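Local coordinates for protein enoyl-CoA hydratase (Mycobacterium avium, PDB 3OC7) that probably catalyses the hydration of enoyl-CoA thioesters in fatty acid metabolism, as a member of the crotonase family, at residues A[169-172]-A[173-176]; A[43-46]-A[47-50]; A[226-229]-A[230-234]; A[238-241]-A[242-246]. All coordinates share one frame; numbering follows the deposited sequence. Where two conformers were deposited one is given.

Interaction 1: A[169-172]-A[173-176]; sequences ARYY and LTGE
Arg170 O takes two backbone N-H groups as helix 165-174 runs out, Thr174 N at 2.9 Å nearly in line with the C=O and Leu173 N from well above the carbonyl plane, while Gly175, at phi 67°, turns the chain out of the helix. Tyr171 O receives a weak bond from Gly175 N, and a water that donates to both Tyr171 O and Glu176 O bridges the turn. Beyond it the chain turns off across the helix axis, to the side along which Arg170 extends, and Glu176 meets it. The arginine, CG anti to its own amide nitrogen (chi1 177°) and extended as far as NE, presents its side rather than its end: NE bonds Glu176 OE1 at 2.9 Å and NH2 bonds OE2 at 3.1 Å. Both oxygens are met on their syn sides, with the two planes 32° apart, so this is a bidentate salt bridge. An ST turn underlies it at this helix C-terminus in the crotonase fold: Thr174 OG1 accepts from Glu176 N at 3.3 Å and donates to Glu176 OE1 at 2.7 Å, reaching that oxygen on its anti side. OE1 is thereby gripped from two sides, which restricts rotation of the carboxylate. Tyr171 adds a lid, its OH lying 3.7 Å above the centre of the Arg170 guanidinium and Arg170 CD standing over the rim of its ring; that hydroxyl is hydrogen-bonded to Arg182. On the other flank, Leu173 lays CG against Ala169 O at 3.3 Å. Thr190 and Asp206 of the second subunit pack on Arg170 and Glu176 respectively.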
loop_
_atom_site.group_PDB
_atom_site.type_symbol
_atom_site.label_atom_id
_atom_site.label_comp_id
_atom_site.label_asym_id
_atom_site.label_seq_id
_atom_site.Cartn_x
_atom_site.Cartn_y
_atom_site.Cartn_z
ATOM N N ALA A 169 2.178 -2.969 11.688
ATOM C CA ALA A 169 2.758 -2.431 12.938
ATOM C C ALA A 169 1.839 -2.645 14.161
ATOM O O ALA A 169 2.311 -3.056 15.233
ATOM C CB ALA A 169 3.121 -0.936 12.767
ATOM N N ARG A 170 0.542 -2.392 14.004
ATOM C CA ARG A 170 -0.410 -2.626 15.111
ATOM C C ARG A 170 -0.409 -4.100 15.563
ATOM O O ARG A 170 -0.094 -4.400 16.729
ATOM C CB ARG A 170 -1.844 -2.187 14.730
ATOM C CG ARG A 170 -2.901 -2.482 15.822
ATOM C CD ARG A 170 -4.337 -2.228 15.354
ATOM N NE ARG A 170 -5.317 -2.464 16.428
ATOM C CZ ARG A 170 -6.575 -2.029 16.385
ATOM N NH1 ARG A 170 -7.008 -1.328 15.339
ATOM N NH2 ARG A 170 -7.407 -2.288 17.390
ATOM N N TYR A 171 -0.726 -5.019 14.648
ATOM C CA TYR A 171 -0.987 -6.418 15.013
ATOM C C TYR A 171 0.292 -7.218 15.412
ATOM O O TYR A 171 0.211 -8.099 16.280
ATOM C CB TYR A 171 -1.902 -7.123 13.962
ATOM C CG TYR A 171 -3.339 -6.577 13.980
ATOM C CD1 TYR A 171 -4.155 -6.759 15.103
ATOM C CD2 TYR A 171 -3.863 -5.849 12.904
ATOM C CE1 TYR A 171 -5.466 -6.232 15.150
ATOM C CE2 TYR A 171 -5.197 -5.316 12.943
ATOM C CZ TYR A 171 -5.971 -5.524 14.075
ATOM O OH TYR A 171 -7.261 -5.015 14.126
ATOM N N TYR A 172 1.447 -6.879 14.828
ATOM C CA TYR A 172 2.776 -7.400 15.268
ATOM C C TYR A 172 3.101 -7.041 16.748
ATOM O O TYR A 172 3.754 -7.829 17.463
ATOM C CB TYR A 172 3.915 -6.849 14.356
ATOM C CG TYR A 172 4.243 -7.604 13.034
ATOM C CD1 TYR A 172 3.240 -8.161 12.235
ATOM C CD2 TYR A 172 5.567 -7.673 12.547
ATOM C CE1 TYR A 172 3.543 -8.814 11.019
ATOM C CE2 TYR A 172 5.876 -8.338 11.331
ATOM C CZ TYR A 172 4.858 -8.891 10.573
ATOM O OH TYR A 172 5.175 -9.542 9.374
ATOM N N LEU A 173 2.659 -5.858 17.202
ATOM C CA LEU A 173 3.036 -5.343 18.536
ATOM C C LEU A 173 1.981 -5.545 19.642
ATOM O O LEU A 173 2.352 -5.705 20.818
ATOM C CB LEU A 173 3.472 -3.864 18.437
ATOM C CG LEU A 173 4.656 -3.572 17.493
ATOM C CD1 LEU A 173 4.871 -2.070 17.304
ATOM C CD2 LEU A 173 5.944 -4.277 17.957
ATOM N N THR A 174 0.689 -5.560 19.287
ATOM C CA THR A 174 -0.399 -5.767 20.276
ATOM C C THR A 174 -0.788 -7.233 20.534
ATOM O O THR A 174 -1.324 -7.552 21.607
ATOM C CB THR A 174 -1.709 -5.013 19.890
ATOM O OG1 THR A 174 -2.307 -5.648 18.740
ATOM C CG2 THR A 174 -1.474 -3.510 19.634
ATOM N N GLY A 175 -0.582 -8.108 19.548
ATOM C CA GLY A 175 -1.039 -9.513 19.658
ATOM C C GLY A 175 -2.557 -9.727 19.678
ATOM O O GLY A 175 -3.020 -10.824 20.030
ATOM N N GLU A 176 -3.343 -8.715 19.301
ATOM C CA GLU A 176 -4.824 -8.803 19.322
ATOM C C GLU A 176 -5.385 -9.873 18.357
ATOM O O GLU A 176 -4.869 -10.047 17.230
ATOM C CB GLU A 176 -5.457 -7.454 18.942
ATOM C CG GLU A 176 -5.312 -6.299 19.951
ATOM C CD GLU A 176 -5.566 -4.927 19.325
ATOM O OE1 GLU A 176 -4.726 -4.449 18.524
ATOM O OE2 GLU A 176 -6.611 -4.306 19.636
HETATM O O HOH W 1 -2.203 -9.970 16.199
#

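Interaction 2: A[43-46]-A[47-50]; sequences LHQG and LRDA
Gln45 and Asp49, one turn apart on helix 37-52, join by their side chains; the helix belongs to a beta-alpha-beta unit in which it links strands 21-26 and 58-63, and Asp49 also touches Tyr11 of strand 9-12. The backbone bonds are good, regular i to i+4 pairs: Leu47 N to Leu43 O at 3.0 Å, Arg48 N to His44 O, Asp49 N to Gln45 O at 2.9 Å, and Ala50 N to Gly46 O. Side-chain carbons rest on the carbonyls a turn back: Leu47 CG lies 3.4 Å from Leu43 O, with CD1 close by, and Ala50 CB is near Gly46 O. These residues belong to the inward side of the helix: Leu43, Leu47 and Ala50 touch strand 21-26, and Leu43 and Leu47 also meet helix 86-106. The polar side-chain contact needs a bend in the glutamine. Gln45 CG leaves anti to the amide nitrogen, then a Gln45 chi2 of 57° turns the amide forward along the helix axis, toward the next turn, where its plane makes 50° with the Asp49 carboxylate. Gln45 NE2 donates to Asp49 OD1 at 3.0 Å; the acceptor lies in the amide plane, whereas the nitrogen sits 48° out of the carboxylate plane.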
loop_
_atom_site.group_PDB
_atom_site.type_symbol
_atom_site.label_atom_id
_atom_site.label_comp_id
_atom_site.label_asym_id
_atom_site.label_seq_id
_atom_site.Cartn_x
_atom_site.Cartn_y
_atom_site.Cartn_z
ATOM N N LEU A 43 2.921 -31.487 0.320
ATOM C CA LEU A 43 2.471 -30.265 -0.384
ATOM C C LEU A 43 3.323 -29.914 -1.622
ATOM O O LEU A 43 2.773 -29.550 -2.685
ATOM C CB LEU A 43 2.419 -29.049 0.551
ATOM C CG LEU A 43 1.165 -28.634 1.312
ATOM C CD1 LEU A 43 1.274 -27.141 1.682
ATOM C CD2 LEU A 43 -0.105 -28.843 0.500
ATOM N N HIS A 44 4.659 -29.994 -1.503
ATOM C CA HIS A 44 5.544 -29.835 -2.675
ATOM C C HIS A 44 5.146 -30.814 -3.822
ATOM O O HIS A 44 4.997 -30.402 -4.989
ATOM C CB HIS A 44 7.042 -30.013 -2.305
ATOM C CG HIS A 44 7.683 -28.823 -1.622
ATOM N ND1 HIS A 44 8.177 -27.735 -2.319
ATOM C CD2 HIS A 44 7.995 -28.599 -0.316
ATOM C CE1 HIS A 44 8.714 -26.873 -1.468
ATOM N NE2 HIS A 44 8.608 -27.367 -0.247
ATOM N N GLN A 45 4.937 -32.099 -3.491
ATOM C CA GLN A 45 4.602 -33.095 -4.521
ATOM C C GLN A 45 3.217 -32.823 -5.138
ATOM O O GLN A 45 3.035 -32.946 -6.360
ATOM C CB GLN A 45 4.694 -34.532 -3.969
ATOM C CG GLN A 45 4.575 -35.643 -5.039
ATOM C CD GLN A 45 5.633 -35.530 -6.152
ATOM O OE1 GLN A 45 6.837 -35.490 -5.880
ATOM N NE2 GLN A 45 5.186 -35.467 -7.401
ATOM N N GLY A 46 2.258 -32.399 -4.302
ATOM C CA GLY A 46 0.919 -32.037 -4.810
ATOM C C GLY A 46 0.906 -30.866 -5.789
ATOM O O GLY A 46 0.192 -30.886 -6.807
ATOM N N LEU A 47 1.671 -29.821 -5.477
ATOM C CA LEU A 47 1.841 -28.684 -6.391
ATOM C C LEU A 47 2.490 -29.097 -7.720
ATOM O O LEU A 47 2.086 -28.614 -8.789
ATOM C CB LEU A 47 2.634 -27.542 -5.713
ATOM C CG LEU A 47 1.968 -26.787 -4.546
ATOM C CD1 LEU A 47 2.996 -26.040 -3.649
ATOM C CD2 LEU A 47 0.869 -25.827 -5.058
ATOM N N ARG A 48 3.463 -30.009 -7.655
ATOM C CA ARG A 48 4.121 -30.514 -8.863
ATOM C C ARG A 48 3.130 -31.327 -9.726
ATOM O O ARG A 48 3.070 -31.144 -10.958
ATOM C CB ARG A 48 5.360 -31.338 -8.476
ATOM C CG ARG A 48 6.302 -31.645 -9.634
ATOM C CD ARG A 48 7.655 -32.184 -9.171
ATOM N NE ARG A 48 8.412 -31.283 -8.290
ATOM C CZ ARG A 48 9.170 -30.267 -8.705
ATOM N NH1 ARG A 48 9.824 -29.523 -7.819
ATOM N NH2 ARG A 48 9.284 -29.990 -9.997
ATOM N N ASP A 49 2.340 -32.193 -9.086
ATOM C CA ASP A 49 1.346 -33.011 -9.804
ATOM C C ASP A 49 0.296 -32.137 -10.513
ATOM O O ASP A 49 -0.075 -32.409 -11.657
ATOM C CB ASP A 49 0.658 -34.008 -8.856
ATOM C CG ASP A 49 1.577 -35.153 -8.401
ATOM O OD1 ASP A 49 2.626 -35.415 -9.044
ATOM O OD2 ASP A 49 1.221 -35.805 -7.389
ATOM N N ALA A 50 -0.179 -31.085 -9.839
ATOM C CA ALA A 50 -1.096 -30.127 -10.474
ATOM C C ALA A 50 -0.497 -29.407 -11.696
ATOM O O ALA A 50 -1.149 -29.333 -12.743
ATOM C CB ALA A 50 -1.605 -29.103 -9.450
#

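Interaction 3: A[226-229]-A[230-234]; sequences VLER and FDRDA. With EDO (1,2-ethanediol), chain B.
Arg229 and Asp233, a turn apart on helix 212-245, meet through an ethanediol molecule, probably taken from the crystallisation liquor. Starting at Arg229 CB, the nearest side-chain neighbour is Arg232 NH2 at 3.9 Å. CG, placed by a chi1 of -176°, comes to 3.9 Å from Asp233 OD2, and CD passes 3.5 Å from ethanediol O1. A bend at chi3 of -68° then swings the guanidinium so that NH1 donates to that same O1 at 3.0 Å, with the diol at the guanidinium edge. O1 in turn donates to Asp233 OD2 at 2.8 Å. The hydroxyl thus relays between opposite charges: NH1 and OD2 are themselves too far apart for a direct salt bridge, and the two planes stand 73° apart. Arg232 folds back over the helix, with Arg229 CA above the rim of one guanidinium face. Beside this polar edge, Val226 CG1 reaches Phe230 CE1 at 3.8 Å, the two side chains running alongside each other, while Val226 O lies at the ring edge, 3.3 Å from CD1. The diol also bonds Leu221 O of the second subunit. Phe230 is wedged between helix 86-106, through Met101 and Arg102, and helix 156-159, through Leu157 and Thr158; Asp231 salt-bridges Arg102 of the former.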
loop_
_atom_site.group_PDB
_atom_site.type_symbol
_atom_site.label_atom_id
_atom_site.label_comp_id
_atom_site.label_asym_id
_atom_site.label_seq_id
_atom_site.Cartn_x
_atom_site.Cartn_y
_atom_site.Cartn_z
ATOM N N VAL A 226 7.808 -9.577 -4.873
ATOM C CA VAL A 226 7.852 -10.570 -3.784
ATOM C C VAL A 226 9.094 -11.483 -3.889
ATOM O O VAL A 226 9.817 -11.674 -2.892
ATOM C CB VAL A 226 6.531 -11.414 -3.705
ATOM C CG1 VAL A 226 6.602 -12.482 -2.603
ATOM C CG2 VAL A 226 5.318 -10.492 -3.452
ATOM N N LEU A 227 9.382 -12.000 -5.086
ATOM C CA LEU A 227 10.549 -12.871 -5.269
ATOM C C LEU A 227 11.899 -12.136 -5.026
ATOM O O LEU A 227 12.864 -12.744 -4.509
ATOM C CB LEU A 227 10.486 -13.565 -6.636
ATOM C CG LEU A 227 9.316 -14.561 -6.781
ATOM C CD1 LEU A 227 9.091 -14.982 -8.240
ATOM C CD2 LEU A 227 9.532 -15.770 -5.875
ATOM N N GLU A 228 11.940 -10.838 -5.349
ATOM C CA GLU A 228 13.120 -10.000 -5.071
ATOM C C GLU A 228 13.398 -9.891 -3.574
ATOM O O GLU A 228 14.580 -9.895 -3.153
ATOM C CB GLU A 228 12.963 -8.591 -5.654
ATOM C CG GLU A 228 13.002 -8.506 -7.165
ATOM C CD GLU A 228 12.660 -7.109 -7.674
ATOM O OE1 GLU A 228 13.256 -6.121 -7.182
ATOM O OE2 GLU A 228 11.791 -6.994 -8.565
ATOM N N ARG A 229 12.331 -9.805 -2.771
ATOM C CA ARG A 229 12.433 -9.743 -1.297
ATOM C C ARG A 229 12.991 -11.058 -0.710
ATOM O O ARG A 229 13.858 -11.023 0.183
ATOM C CB ARG A 229 11.071 -9.350 -0.667
ATOM C CG ARG A 229 11.080 -9.170 0.858
ATOM C CD ARG A 229 9.684 -8.937 1.453
ATOM N NE ARG A 229 9.107 -7.644 1.066
ATOM C CZ ARG A 229 9.106 -6.548 1.822
ATOM N NH1 ARG A 229 9.653 -6.555 3.031
ATOM N NH2 ARG A 229 8.539 -5.438 1.358
ATOM N N PHE A 230 12.518 -12.204 -1.220
ATOM C CA PHE A 230 13.087 -13.522 -0.869
ATOM C C PHE A 230 14.604 -13.562 -1.170
ATOM O O PHE A 230 15.402 -13.983 -0.319
ATOM C CB PHE A 230 12.388 -14.673 -1.636
ATOM C CG PHE A 230 11.077 -15.184 -1.021
ATOM C CD1 PHE A 230 9.899 -14.448 -1.105
ATOM C CD2 PHE A 230 11.024 -16.468 -0.425
ATOM C CE1 PHE A 230 8.683 -14.955 -0.579
ATOM C CE2 PHE A 230 9.820 -16.998 0.105
ATOM C CZ PHE A 230 8.640 -16.239 0.023
ATOM N N ASP A 231 15.007 -13.127 -2.371
ATOM C CA ASP A 231 16.430 -13.098 -2.756
ATOM C C ASP A 231 17.290 -12.290 -1.750
ATOM O O ASP A 231 18.364 -12.751 -1.341
ATOM C CB ASP A 231 16.601 -12.517 -4.172
ATOM C CG ASP A 231 16.193 -13.480 -5.279
ATOM O OD1 ASP A 231 16.075 -14.707 -5.051
ATOM O OD2 ASP A 231 16.017 -12.980 -6.414
ATOM N N ARG A 232 16.809 -11.105 -1.354
ATOM C CA ARG A 232 17.534 -10.223 -0.416
ATOM C C ARG A 232 17.565 -10.689 1.052
ATOM O O ARG A 232 18.611 -10.543 1.721
ATOM C CB ARG A 232 16.967 -8.793 -0.455
ATOM C CG ARG A 232 17.028 -8.078 -1.794
ATOM C CD ARG A 232 16.689 -6.581 -1.638
ATOM N NE ARG A 232 15.368 -6.340 -1.047
ATOM C CZ ARG A 232 14.233 -6.201 -1.737
ATOM N NH1 ARG A 232 14.234 -6.268 -3.060
ATOM N NH2 ARG A 232 13.087 -5.990 -1.095
ATOM N N ASP A 233 16.444 -11.241 1.552
ATOM C CA ASP A 233 16.144 -11.336 3.008
ATOM C C ASP A 233 15.935 -12.753 3.618
ATOM O O ASP A 233 15.995 -12.906 4.854
ATOM C CB ASP A 233 14.893 -10.489 3.366
ATOM C CG ASP A 233 15.093 -8.986 3.193
ATOM O OD1 ASP A 233 16.238 -8.507 3.059
ATOM O OD2 ASP A 233 14.064 -8.267 3.216
ATOM N N ALA A 234 15.673 -13.782 2.805
ATOM C CA ALA A 234 15.319 -15.105 3.362
ATOM C C ALA A 234 16.365 -15.722 4.310
ATOM O O ALA A 234 16.000 -16.258 5.372
ATOM C CB ALA A 234 14.954 -16.091 2.233
HETATM C C1 EDO B . 11.893 -8.277 5.733
HETATM O O1 EDO B . 11.571 -8.501 4.355
HETATM C C2 EDO B . 11.842 -6.790 6.056
HETATM O O2 EDO B . 12.178 -6.634 7.442
#

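Interaction 4: A[238-241]-A[242-246]; sequences AEES and ARLFV
Arg243 and Glu239 are tied by the backbone bond from Arg243 N to Glu239 O, 3.1 Å long and nearly straight at 169°. Three more i to i+4 bonds continue this last part of helix 212-245: Ala242 N to Ala238 O, Leu244 N to Glu240 O at 3.0 Å, and Phe245 N to Ser241 O at 3.0 Å. The Arg243 side chain does not run outward. Its chi3 of -59° turns the guanidinium back along the helix, laying one face over the preceding turn with Glu240 CA 3.7 Å above the plane near its rim and Glu239 O over the same face; NH1 and NH2 come to 3.9 Å from Glu239 CB and Glu240 CB respectively. Further round, Glu240 and Leu244 lie side by side, Glu240 CG 4.0 Å from Leu244 CD1. Ala242 touches Tyr87 and Ala90 of helix 86-106, and Ala238 its Ala94 and Arg95. Leu244 and Glu240 pack on Gln213 and Ala217 of the second subunit, and Phe245 makes a cation-pi contact with Arg93. Glu239 OE1 stays 4.7 Å from Arg243 NH1, so Arg243 is held by packing on backbone and CB atoms, carbonyl oxygen included, with no salt bridge to either glutamate, probably only diffuse attraction.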
loop_
_atom_site.group_PDB
_atom_site.type_symbol
_atom_site.label_atom_id
_atom_site.label_comp_id
_atom_site.label_asym_id
_atom_site.label_seq_id
_atom_site.Cartn_x
_atom_site.Cartn_y
_atom_site.Cartn_z
ATOM N N ALA A 238 15.992 -16.352 8.385
ATOM C CA ALA A 238 16.126 -17.714 8.945
ATOM C C ALA A 238 17.110 -17.764 10.133
ATOM O O ALA A 238 16.818 -18.397 11.157
ATOM C CB ALA A 238 16.522 -18.748 7.826
ATOM N N GLU A 239 18.245 -17.073 10.010
ATOM C CA GLU A 239 19.233 -16.970 11.112
ATOM C C GLU A 239 18.660 -16.232 12.343
ATOM O O GLU A 239 18.861 -16.658 13.492
ATOM C CB GLU A 239 20.551 -16.343 10.611
ATOM C CG GLU A 239 21.269 -17.235 9.573
ATOM C CD GLU A 239 22.542 -16.637 8.979
ATOM O OE1 GLU A 239 23.124 -15.706 9.560
ATOM O OE2 GLU A 239 22.964 -17.126 7.904
ATOM N N GLU A 240 17.920 -15.142 12.105
ATOM C CA GLU A 240 17.235 -14.423 13.191
ATOM C C GLU A 240 16.224 -15.308 13.945
ATOM O O GLU A 240 16.189 -15.312 15.187
ATOM C CB GLU A 240 16.546 -13.151 12.648
ATOM C CG GLU A 240 15.740 -12.377 13.709
ATOM C CD GLU A 240 15.087 -11.092 13.194
ATOM O OE1 GLU A 240 15.297 -10.698 12.022
ATOM O OE2 GLU A 240 14.362 -10.455 13.998
ATOM N N SER A 241 15.398 -16.045 13.199
ATOM C CA SER A 241 14.404 -16.971 13.760
ATOM C C SER A 241 15.056 -17.961 14.741
ATOM O O SER A 241 14.558 -18.199 15.849
ATOM C CB SER A 241 13.697 -17.732 12.613
ATOM O OG SER A 241 12.689 -18.634 13.072
ATOM N N ALA A 242 16.171 -18.550 14.309
ATOM C CA ALA A 242 16.884 -19.533 15.131
ATOM C C ALA A 242 17.533 -18.956 16.396
ATOM O O ALA A 242 17.478 -19.589 17.462
ATOM C CB ALA A 242 17.916 -20.278 14.277
ATOM N N ARG A 243 18.152 -17.777 16.277
ATOM C CA ARG A 243 18.685 -17.056 17.454
ATOM C C ARG A 243 17.599 -16.770 18.493
ATOM O O ARG A 243 17.813 -16.946 19.700
ATOM C CB ARG A 243 19.364 -15.738 17.051
ATOM C CG ARG A 243 20.702 -15.879 16.337
ATOM C CD ARG A 243 21.509 -14.568 16.369
ATOM N NE ARG A 243 20.816 -13.431 15.756
ATOM C CZ ARG A 243 20.768 -13.183 14.444
ATOM N NH1 ARG A 243 21.360 -13.999 13.577
ATOM N NH2 ARG A 243 20.107 -12.122 13.998
ATOM N N LEU A 244 16.428 -16.317 18.044
ATOM C CA LEU A 244 15.344 -16.046 18.983
ATOM C C LEU A 244 14.830 -17.333 19.652
ATOM O O LEU A 244 14.582 -17.351 20.861
ATOM C CB LEU A 244 14.208 -15.250 18.320
ATOM C CG LEU A 244 14.519 -13.817 17.848
ATOM C CD1 LEU A 244 13.474 -13.331 16.829
ATOM C CD2 LEU A 244 14.630 -12.826 19.029
ATOM N N PHE A 245 14.693 -18.413 18.877
ATOM C CA PHE A 245 14.175 -19.689 19.411
ATOM C C PHE A 245 14.969 -20.240 20.625
ATOM O O PHE A 245 14.375 -20.765 21.577
ATOM C CB PHE A 245 14.081 -20.759 18.297
ATOM C CG PHE A 245 13.349 -22.024 18.719
ATOM C CD1 PHE A 245 11.958 -22.086 18.689
ATOM C CD2 PHE A 245 14.054 -23.144 19.152
ATOM C CE1 PHE A 245 11.278 -23.239 19.086
ATOM C CE2 PHE A 245 13.381 -24.309 19.558
ATOM C CZ PHE A 245 11.988 -24.351 19.518
ATOM N N VAL A 246 16.294 -20.132 20.577
ATOM C CA VAL A 246 17.173 -20.697 21.619
ATOM C C VAL A 246 17.525 -19.711 22.758
ATOM O O VAL A 246 18.304 -20.045 23.660
ATOM C CB VAL A 246 18.475 -21.333 21.007
ATOM C CG1 VAL A 246 18.129 -22.399 19.971
ATOM C CG2 VAL A 246 19.395 -20.263 20.420
#

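All four interactions are local, set within helices or at a helix end, and they follow one another in series along one crotonase-family chain. Interactions 3 and 4 share helix 212-245, their centres 18 Å apart; both pack on helix 86-106, which also covers interaction 2. Interaction 1 lies on the opposite side of the chain's centre from interaction 2, 34 Å between centres, with nearest atoms about 20 Å apart. Interactions 1 and 4, centres 20 Å apart, both touch the second subunit, and interaction 3 reaches it through its ethanediol. Their arginines differ: a direct salt bridge in 169-176, a diol relay in 226-234, and face packing in 238-246.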